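Local coordinates for amidase, hydantoinase/carbamoylase family (Paraburkholderia phymatum, PDB 6C0D), which probably hydrolyses N-carbamoyl-L-amino acids as a zinc- or manganese-dependent homodimeric amidase of the peptidase M20 family, at residues A[81-86]-A[125-130]. Residues are numbered along the deposited sequence; the frame is centred on the assembly and turned at random.
Sequences GPALVI and AVDVAS
I86 sets CG1 beside its own backbone N (chi1 -48°) and extends the chain beyond it (chi2 174°), while V126 holds CG1 anti to its N (chi1 179°); the two side chains cross obliquely, CD1 of I86 meeting CG1 of V126 at 3.7 Å. Branched aliphatic residues suit this face, where helix 102-117 packs over both through I111 and L115. On the other face the small A83 and A125 let A83 CB and A125 CB approach to 3.9 Å. The D127 carboxylate lies by A83 and V85, its OD2 4.0 Å from V85 CG2. That buried carboxylate is satisfied elsewhere: OD2 by a salt bridge to R188 and a hydrogen bond from Q189, OD1 by the backbone N of S77. Between the two faces runs a parallel ladder: L84 N to A125 O, D127 N to L84 O at 2.9 Å, I86 N to D127 O and A129 N to I86 O. Before strand 83-86 begins, one water donates to P82 O and A125 O, and a second links P82 O to A125 N. The strands flank helix 102-117 in a beta-alpha-beta unit of the zinc-binding domain. Together, the four backbone bonds and the R188 pairing would offset the cost of burying a carboxylate here.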
ATOM      1  N   GLY A  81      39.891 -28.387  30.677  1.00 24.68           N
ATOM      2  CA  GLY A  81      40.578 -27.502  29.761  1.00 26.17           C
ATOM      3  C   GLY A  81      39.657 -26.612  28.945  1.00 24.25           C
ATOM      4  O   GLY A  81      38.444 -26.565  29.167  1.00 22.68           O
ATOM      5  N   PRO A  82      40.220 -25.897  27.970  1.00 21.60           N
ATOM      6  CA  PRO A  82      39.420 -24.933  27.204  1.00 20.62           C
ATOM      7  C   PRO A  82      38.446 -25.623  26.274  1.00 20.54           C
ATOM      8  O   PRO A  82      38.736 -26.681  25.711  1.00 19.07           O
ATOM      9  CB  PRO A  82      40.470 -24.151  26.402  1.00 25.43           C
ATOM     10  CG  PRO A  82      41.617 -25.109  26.261  1.00 24.28           C
ATOM     11  CD  PRO A  82      41.633 -25.917  27.547  1.00 22.85           C
ATOM     12  N   ALA A  83      37.307 -24.966  26.059  1.00 18.36           N
ATOM     13  CA  ALA A  83      36.196 -25.565  25.333  1.00 16.78           C
ATOM     14  C   ALA A  83      35.846 -24.748  24.096  1.00 17.81           C
ATOM     15  O   ALA A  83      35.927 -23.515  24.087  1.00 17.79           O
ATOM     16  CB  ALA A  83      34.951 -25.685  26.228  1.00 19.13           C
ATOM     17  N   LEU A  84      35.451 -25.465  23.060  1.00 16.04           N
ATOM     18  CA  LEU A  84      34.815 -24.900  21.883  1.00 18.37           C
ATOM     19  C   LEU A  84      33.315 -25.159  21.984  1.00 19.56           C
ATOM     20  O   LEU A  84      32.902 -26.299  22.192  1.00 18.57           O
ATOM     21  CB  LEU A  84      35.390 -25.555  20.623  1.00 14.29           C
ATOM     22  CG  LEU A  84      34.617 -25.327  19.306  1.00 16.36           C
ATOM     23  CD1 LEU A  84      34.710 -23.865  18.929  1.00 17.12           C
ATOM     24  CD2 LEU A  84      35.256 -26.202  18.225  1.00 17.33           C
ATOM     25  N   VAL A  85      32.503 -24.116  21.821  1.00 17.62           N
ATOM     26  CA  VAL A  85      31.043 -24.239  21.830  1.00 17.24           C
ATOM     27  C   VAL A  85      30.562 -24.249  20.382  1.00 15.90           C
ATOM     28  O   VAL A  85      30.943 -23.372  19.598  1.00 17.26           O
ATOM     29  CB  VAL A  85      30.392 -23.076  22.606  1.00 17.39           C
ATOM     30  CG1 VAL A  85      28.857 -23.235  22.662  1.00 16.03           C
ATOM     31  CG2 VAL A  85      30.983 -22.933  24.019  1.00 18.78           C
ATOM     32  N   ILE A  86      29.755 -25.242  20.009  1.00 14.86           N
ATOM     33  CA  ILE A  86      29.201 -25.313  18.657  1.00 15.86           C
ATOM     34  C   ILE A  86      27.690 -25.363  18.783  1.00 18.23           C
ATOM     35  O   ILE A  86      27.159 -26.179  19.545  1.00 18.78           O
ATOM     36  CB  ILE A  86      29.701 -26.549  17.879  1.00 14.00           C
ATOM     37  CG1 ILE A  86      31.221 -26.681  18.004  1.00 16.88           C
ATOM     38  CG2 ILE A  86      29.229 -26.460  16.406  1.00 17.02           C
ATOM     39  CD1 ILE A  86      31.769 -27.966  17.384  1.00 18.20           C
ATOM     40  N   ALA A 125      37.532 -30.511  24.804  1.00 21.23           N
ATOM     41  CA  ALA A 125      36.186 -30.202  25.269  1.00 19.57           C
ATOM     42  C   ALA A 125      35.385 -29.506  24.168  1.00 17.29           C
ATOM     43  O   ALA A 125      35.800 -28.464  23.646  1.00 20.24           O
ATOM     44  CB  ALA A 125      36.240 -29.334  26.530  1.00 20.08           C
ATOM     45  N   VAL A 126      34.232 -30.081  23.821  1.00 18.08           N
ATOM     46  CA  VAL A 126      33.287 -29.483  22.875  1.00 17.98           C
ATOM     47  C   VAL A 126      31.924 -29.424  23.558  1.00 19.78           C
ATOM     48  O   VAL A 126      31.420 -30.459  24.008  1.00 20.91           O
ATOM     49  CB  VAL A 126      33.190 -30.294  21.573  1.00 16.69           C
ATOM     50  CG1 VAL A 126      32.160 -29.639  20.615  1.00 16.22           C
ATOM     51  CG2 VAL A 126      34.579 -30.416  20.915  1.00 20.96           C
ATOM     52  N   ASP A 127      31.349 -28.219  23.667  1.00 17.88           N
ATOM     53  CA  ASP A 127      29.997 -28.001  24.180  1.00 18.76           C
ATOM     54  C   ASP A 127      29.046 -27.836  22.995  1.00 18.67           C
ATOM     55  O   ASP A 127      29.455 -27.379  21.925  1.00 19.42           O
ATOM     56  CB  ASP A 127      29.890 -26.738  25.058  1.00 17.41           C
ATOM     57  CG  ASP A 127      30.779 -26.758  26.307  1.00 21.75           C
ATOM     58  OD1 ASP A 127      31.245 -27.831  26.763  1.00 19.91           O
ATOM     59  OD2 ASP A 127      30.970 -25.658  26.882  1.00 21.65           O
ATOM     60  N   VAL A 128      27.771 -28.202  23.182  1.00 16.84           N
ATOM     61  CA  VAL A 128      26.779 -28.098  22.112  1.00 19.22           C
ATOM     62  C   VAL A 128      25.573 -27.313  22.609  1.00 20.99           C
ATOM     63  O   VAL A 128      25.070 -27.579  23.704  1.00 22.56           O
ATOM     64  CB  VAL A 128      26.345 -29.501  21.621  1.00 18.20           C
ATOM     65  CG1 VAL A 128      25.349 -29.394  20.481  1.00 18.34           C
ATOM     66  CG2 VAL A 128      27.570 -30.309  21.198  1.00 21.67           C
ATOM     67  N   ALA A 129      25.053 -26.397  21.781  1.00 18.76           N
ATOM     68  CA  ALA A 129      23.965 -25.533  22.236  1.00 21.46           C
ATOM     69  C   ALA A 129      22.840 -25.401  21.218  1.00 21.34           C
ATOM     70  O   ALA A 129      23.087 -25.312  20.009  1.00 19.96           O
ATOM     71  CB  ALA A 129      24.472 -24.123  22.558  1.00 22.29           C
ATOM     72  N   SER A 130      21.604 -25.351  21.727  1.00 22.25           N
ATOM     73  CA  SER A 130      20.455 -24.817  20.992  1.00 21.20           C
ATOM     74  C   SER A 130      19.927 -23.626  21.786  1.00 22.41           C
ATOM     75  O   SER A 130      19.231 -23.808  22.792  1.00 24.67           O
ATOM     76  CB  SER A 130      19.362 -25.868  20.788  1.00 25.14           C
ATOM     77  OG  SER A 130      18.206 -25.268  20.210  1.00 27.80           O
TER
HETATM   78  O   HOH W   1      38.467 -27.722  23.251  1.00 21.70           O
HETATM   79  O   HOH W   2      39.718 -29.155  26.393  1.00 22.54           O